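Local atomic coordinates of nitrite oxidoreductase subunit A (Kuenenia stuttgartiensis, PDB entry 7B04), a protein that is a NarG-like member of the molybdopterin oxidoreductase family and holds a molybdenum atom, two MD1 groups and an iron/sulfur cluster. Residues 107-119 with 311-323. Numbering follows the deposited sequence.
Sequences TRNWNPRMCLKGY and ENKMPEAHWVTEV. With MD1 (phosphoric acid 4-(2-amino-4-oxo-3,4,5,6,-tetrahydro-pteridin-6-yl)-2-hydroxy-3,4-dimercapto-but-3-en-yl ester guanylate ester), chain C; SF4 (iron/sulfur cluster), chain D.
Trp319 drives the edge of its six-membered ring against one face of the Trp110 indole, a T-shaped pair in which the centroid of that ring lies 5.1 Å from the centroid of the five-membered ring of Trp110, with planes at 69°. The touching atom is CZ2 of Trp319, 3.8 Å from CD2 of Trp110, while CH2 of Trp319 reaches CB of Asn109. Trp110 NE1 is hydrogen-bonded to the hydroxyl of Tyr806.

Beside the indoles a water joins the two segments: it accepts from Trp319 NE1 at 2.8 Å and lies in bonding reach of Trp110 O, Glu316 OE1 and His318 NE2. Bent at chi2 (-83°), the Glu316 chain brings its carboxylate to both this water and Arg113. Arg113 and Glu316 form a salt bridge whose local geometry is doubtful in the model. Arg113 NE and NH1 go instead to His95 and His73. At the centre, where the backbones come nearest, CB of Pro315 packs on CG of Arg113 at 3.5 Å.

Met314 continues the packing toward MD1, its SD against Cys115 CB. Around that sulfur the contacts then thin out. Leu116 CD2 approaches Met314 SD only to 4.5 Å. Lys117 NZ, bonded to Arg919 O, stands 4.0 Å from Met314 SD. This looser side is buried too, and it is flanked by cofactors rather than solvent: Asn312 ND2 donates to MD1 O1B at 2.9 Å, while Cys115 SG binds an iron of the cluster.

With Pro315 also lining the cluster pocket and Met314 and Lys117 that of MD1, the arrangement forms the join between iron/sulfur cluster and pterin, as in NarG-like molybdopterin oxidoreductases, where an iron/sulfur cluster sits beside the pterin.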
# COMPACT_ATOMS: atom_id res chain seq x y z
N THR B 107 20.16 -1.72 15.69
CA THR B 107 21.06 -1.17 14.69
C THR B 107 20.36 -0.10 13.86
O THR B 107 19.14 0.05 13.91
CB THR B 107 21.59 -2.28 13.77
OG1 THR B 107 20.56 -2.67 12.85
CG2 THR B 107 22.01 -3.48 14.59
N ARG B 108 21.16 0.66 13.10
CA ARG B 108 20.58 1.56 12.11
C ARG B 108 20.08 0.82 10.88
O ARG B 108 19.42 1.44 10.04
CB ARG B 108 21.59 2.62 11.66
CG ARG B 108 22.13 3.52 12.74
CD ARG B 108 22.98 4.64 12.15
NE ARG B 108 22.20 5.81 11.76
CZ ARG B 108 22.14 6.94 12.47
NH1 ARG B 108 22.82 7.04 13.60
NH2 ARG B 108 21.41 7.96 12.04
N ASN B 109 20.34 -0.49 10.78
CA ASN B 109 19.91 -1.25 9.61
C ASN B 109 18.41 -1.49 9.59
O ASN B 109 17.89 -2.00 8.60
CB ASN B 109 20.63 -2.59 9.56
CG ASN B 109 22.12 -2.46 9.31
OD1 ASN B 109 22.58 -1.48 8.71
ND2 ASN B 109 22.89 -3.43 9.77
N TRP B 110 17.71 -1.05 10.63
CA TRP B 110 16.25 -1.27 10.74
C TRP B 110 15.50 -0.11 10.08
O TRP B 110 14.34 -0.24 9.84
CB TRP B 110 15.89 -1.36 12.22
CG TRP B 110 15.92 -2.71 12.85
CD1 TRP B 110 16.93 -3.25 13.57
CD2 TRP B 110 14.86 -3.68 12.91
NE1 TRP B 110 16.60 -4.48 14.04
CE2 TRP B 110 15.33 -4.78 13.64
CE3 TRP B 110 13.56 -3.74 12.40
CZ2 TRP B 110 14.57 -5.91 13.87
CZ3 TRP B 110 12.81 -4.86 12.60
CH2 TRP B 110 13.31 -5.93 13.33
N ASN B 111 16.22 0.95 9.75
CA ASN B 111 15.70 2.23 9.19
C ASN B 111 15.27 2.05 7.74
O ASN B 111 15.74 1.12 7.11
CB ASN B 111 16.79 3.30 9.25
CG ASN B 111 17.00 3.90 10.62
OD1 ASN B 111 16.36 3.53 11.57
ND2 ASN B 111 17.92 4.82 10.74
N PRO B 112 14.50 2.97 7.12
CA PRO B 112 13.53 3.85 7.77
C PRO B 112 12.25 3.15 8.25
O PRO B 112 11.71 3.51 9.22
CB PRO B 112 13.29 4.91 6.71
CG PRO B 112 13.40 4.16 5.45
CD PRO B 112 14.49 3.17 5.70
N ARG B 113 11.79 2.19 7.47
CA ARG B 113 10.67 1.31 7.82
C ARG B 113 9.32 2.02 8.03
O ARG B 113 8.94 2.22 9.15
CB ARG B 113 11.18 0.36 8.90
CG ARG B 113 10.18 -0.10 9.93
CD ARG B 113 11.04 -0.80 10.92
NE ARG B 113 10.41 -0.49 12.15
CZ ARG B 113 9.45 -1.21 12.62
NH1 ARG B 113 8.89 -0.89 13.77
NH2 ARG B 113 9.08 -2.27 11.96
N MET B 114 8.65 2.40 6.96
CA MET B 114 7.31 2.96 7.04
C MET B 114 6.57 2.54 5.77
O MET B 114 7.19 2.06 4.81
CB MET B 114 7.36 4.49 7.18
CG MET B 114 6.31 5.08 8.06
SD MET B 114 6.63 6.78 8.58
CE MET B 114 4.99 7.48 8.38
N CYS B 115 5.25 2.64 5.77
CA CYS B 115 4.52 2.37 4.53
C CYS B 115 3.91 3.65 3.97
O CYS B 115 3.81 4.67 4.66
CB CYS B 115 3.44 1.30 4.74
SG CYS B 115 1.95 1.85 5.59
N LEU B 116 3.53 3.59 2.69
CA LEU B 116 2.84 4.71 2.06
C LEU B 116 1.59 5.11 2.83
O LEU B 116 1.24 6.29 2.89
CB LEU B 116 2.50 4.39 0.60
CG LEU B 116 1.23 3.60 0.29
CD1 LEU B 116 0.85 3.72 -1.18
CD2 LEU B 116 1.41 2.15 0.66
N LYS B 117 0.89 4.13 3.42
CA LYS B 117 -0.33 4.44 4.15
C LYS B 117 -0.02 5.23 5.41
O LYS B 117 -0.86 6.01 5.87
CB LYS B 117 -1.07 3.15 4.49
CG LYS B 117 -1.40 2.31 3.27
CD LYS B 117 -1.81 0.91 3.66
CE LYS B 117 -0.61 0.04 4.01
NZ LYS B 117 0.22 -0.27 2.81
N GLY B 118 1.16 5.03 5.99
CA GLY B 118 1.57 5.85 7.11
C GLY B 118 1.68 7.31 6.75
O GLY B 118 1.34 8.19 7.55
N TYR B 119 2.16 7.60 5.53
CA TYR B 119 2.32 8.98 5.09
C TYR B 119 1.00 9.70 4.85
O TYR B 119 0.96 10.93 4.93
CB TYR B 119 3.18 9.04 3.82
CG TYR B 119 4.66 9.10 4.09
CD1 TYR B 119 5.15 8.86 5.36
CD2 TYR B 119 5.56 9.42 3.10
CE1 TYR B 119 6.51 8.92 5.62
CE2 TYR B 119 6.91 9.48 3.35
CZ TYR B 119 7.38 9.23 4.62
OH TYR B 119 8.73 9.29 4.88
N GLU B 311 4.78 -7.21 -0.65
CA GLU B 311 3.66 -6.29 -0.54
C GLU B 311 2.98 -6.29 0.81
O GLU B 311 2.16 -5.40 1.07
CB GLU B 311 2.55 -6.62 -1.55
CG GLU B 311 2.85 -6.73 -3.01
CD GLU B 311 1.55 -6.82 -3.79
OE1 GLU B 311 0.50 -6.51 -3.20
OE2 GLU B 311 1.56 -7.22 -4.97
N ASN B 312 3.28 -7.25 1.68
CA ASN B 312 2.52 -7.37 2.92
C ASN B 312 3.35 -7.32 4.19
O ASN B 312 2.79 -7.48 5.28
CB ASN B 312 1.70 -8.67 2.88
CG ASN B 312 0.68 -8.67 1.75
OD1 ASN B 312 -0.04 -7.69 1.55
ND2 ASN B 312 0.62 -9.77 1.00
N LYS B 313 4.66 -7.14 4.09
CA LYS B 313 5.51 -6.82 5.23
C LYS B 313 6.55 -5.79 4.78
O LYS B 313 7.74 -5.92 5.05
CB LYS B 313 6.16 -8.07 5.83
CG LYS B 313 5.16 -9.14 6.27
CD LYS B 313 4.95 -9.16 7.78
CE LYS B 313 3.71 -9.97 8.17
NZ LYS B 313 2.50 -9.59 7.38
N MET B 314 6.07 -4.77 4.07
CA MET B 314 6.97 -3.89 3.31
C MET B 314 8.07 -3.24 4.14
O MET B 314 9.22 -3.20 3.67
CB MET B 314 6.14 -2.87 2.52
CG MET B 314 4.99 -2.20 3.25
SD MET B 314 4.04 -1.09 2.21
CE MET B 314 3.44 -2.29 1.06
N PRO B 315 7.81 -2.69 5.34
CA PRO B 315 8.93 -2.02 6.05
C PRO B 315 10.05 -2.96 6.43
O PRO B 315 11.19 -2.50 6.60
CB PRO B 315 8.25 -1.40 7.28
CG PRO B 315 6.95 -2.06 7.39
CD PRO B 315 6.53 -2.45 6.04
N GLU B 316 9.79 -4.26 6.53
CA GLU B 316 10.84 -5.22 6.84
C GLU B 316 11.24 -6.04 5.64
O GLU B 316 12.08 -6.94 5.75
CB GLU B 316 10.39 -6.17 7.96
CG GLU B 316 9.42 -5.58 8.96
CD GLU B 316 10.10 -4.79 10.06
OE1 GLU B 316 11.33 -4.60 9.98
OE2 GLU B 316 9.40 -4.38 11.02
N ALA B 317 10.68 -5.73 4.47
CA ALA B 317 10.97 -6.52 3.28
C ALA B 317 12.43 -6.40 2.88
O ALA B 317 13.00 -7.33 2.30
CB ALA B 317 10.05 -6.09 2.13
N HIS B 318 13.07 -5.27 3.19
CA HIS B 318 14.47 -5.11 2.82
C HIS B 318 15.35 -6.19 3.43
O HIS B 318 16.43 -6.48 2.90
CB HIS B 318 14.97 -3.72 3.24
CG HIS B 318 15.29 -3.62 4.70
ND1 HIS B 318 16.53 -3.92 5.22
CD2 HIS B 318 14.52 -3.24 5.75
CE1 HIS B 318 16.52 -3.74 6.52
NE2 HIS B 318 15.31 -3.32 6.87
N TRP B 319 14.90 -6.81 4.52
CA TRP B 319 15.63 -7.95 5.08
C TRP B 319 15.64 -9.15 4.13
O TRP B 319 16.57 -9.97 4.19
CB TRP B 319 15.02 -8.34 6.43
CG TRP B 319 15.05 -7.24 7.46
CD1 TRP B 319 13.99 -6.54 7.94
CD2 TRP B 319 16.21 -6.73 8.12
NE1 TRP B 319 14.42 -5.62 8.87
CE2 TRP B 319 15.78 -5.72 9.00
CE3 TRP B 319 17.57 -7.03 8.06
CZ2 TRP B 319 16.66 -5.01 9.82
CZ3 TRP B 319 18.45 -6.32 8.87
CH2 TRP B 319 17.98 -5.32 9.73
N VAL B 320 14.64 -9.28 3.26
CA VAL B 320 14.64 -10.38 2.29
C VAL B 320 15.25 -9.97 0.96
O VAL B 320 16.02 -10.73 0.37
CB VAL B 320 13.22 -10.98 2.10
CG1 VAL B 320 12.27 -10.03 1.43
CG2 VAL B 320 13.32 -12.21 1.24
N THR B 321 14.91 -8.78 0.45
CA THR B 321 15.46 -8.33 -0.82
C THR B 321 16.98 -8.33 -0.81
O THR B 321 17.61 -8.51 -1.85
CB THR B 321 14.94 -6.93 -1.17
OG1 THR B 321 15.38 -5.99 -0.18
CG2 THR B 321 13.42 -6.93 -1.22
N GLU B 322 17.58 -8.13 0.36
CA GLU B 322 19.02 -8.03 0.50
C GLU B 322 19.69 -9.39 0.68
O GLU B 322 20.90 -9.45 0.89
CB GLU B 322 19.38 -7.10 1.67
CG GLU B 322 19.00 -5.65 1.40
CD GLU B 322 19.02 -4.80 2.66
OE1 GLU B 322 19.28 -5.34 3.75
OE2 GLU B 322 18.76 -3.58 2.55
N VAL B 323 18.92 -10.48 0.62
CA VAL B 323 19.52 -11.81 0.68
C VAL B 323 20.20 -12.15 -0.63
O VAL B 323 21.19 -12.90 -0.65
CB VAL B 323 18.44 -12.85 1.05
CG1 VAL B 323 18.98 -14.27 0.95
CG2 VAL B 323 17.90 -12.58 2.45
PB MD1 C . -0.18 -12.90 2.89
O3B MD1 C . -1.55 -13.46 2.17
O1B MD1 C . 0.84 -12.55 1.83
O2B MD1 C . 0.38 -13.97 3.80
O3A MD1 C . -0.56 -11.55 3.77
C10 MD1 C . -1.36 -11.66 4.92
C11 MD1 C . -0.89 -10.59 5.95
O11 MD1 C . -0.43 -9.33 5.07
C12 MD1 C . -1.85 -10.40 6.87
S12 MD1 C . -2.82 -11.83 7.43
C13 MD1 C . -2.21 -9.07 7.58
S13 MD1 C . -3.56 -9.16 8.80
C14 MD1 C . -1.64 -7.78 7.33
N15 MD1 C . -2.10 -7.42 5.83
C16 MD1 C . -1.37 -6.36 5.27
C15 MD1 C . -2.01 -5.33 4.42
O14 MD1 C . -3.18 -5.36 4.20
N17 MD1 C . -1.18 -4.24 3.84
C17 MD1 C . 0.34 -4.19 4.13
N16 MD1 C . 1.15 -3.12 3.57
N18 MD1 C . 1.00 -5.25 4.99
C20 MD1 C . 0.20 -6.31 5.56
N8 MD1 C . 0.76 -7.32 6.36
C7 MD1 C . -0.17 -7.62 7.64
PA MD1 C . -1.83 -13.44 0.54
O1A MD1 C . -3.32 -13.61 0.32
O2A MD1 C . -1.38 -12.10 -0.00
O5' MD1 C . -1.03 -14.65 -0.24
C5' MD1 C . 0.30 -14.45 -0.61
C4' MD1 C . 0.61 -15.15 -1.98
O4' MD1 C . 0.22 -16.66 -1.97
C1' MD1 C . -0.49 -16.84 -3.35
N9 MD1 C . -1.39 -18.02 -3.36
C4 MD1 C . -0.87 -19.25 -3.31
N3 MD1 C . 0.54 -19.73 -3.22
C2 MD1 C . 0.82 -21.16 -3.18
N2 MD1 C . 2.19 -21.63 -3.09
N1 MD1 C . -0.26 -22.11 -3.21
C6 MD1 C . -1.61 -21.64 -3.29
O6 MD1 C . -2.51 -22.41 -3.32
C5 MD1 C . -1.90 -20.13 -3.34
N7 MD1 C . -3.03 -19.44 -3.42
C8 MD1 C . -2.73 -18.13 -3.43
C2' MD1 C . -1.14 -15.76 -3.44
O2' MD1 C . -1.54 -15.51 -4.82
C3' MD1 C . -0.06 -14.61 -2.93
O3' MD1 C . 0.84 -14.26 -4.01
FE1 SF4 D . 1.93 0.05 8.94
FE2 SF4 D . 1.79 2.60 9.92
FE3 SF4 D . 3.01 2.12 7.52
FE4 SF4 D . 4.20 1.30 9.84
S1 SF4 D . 3.77 3.44 9.21
S2 SF4 D . 3.97 0.09 7.91
S3 SF4 D . 2.38 0.72 11.07
S4 SF4 D . 0.81 1.80 8.02
O HOH W 1 13.40 -3.03 9.05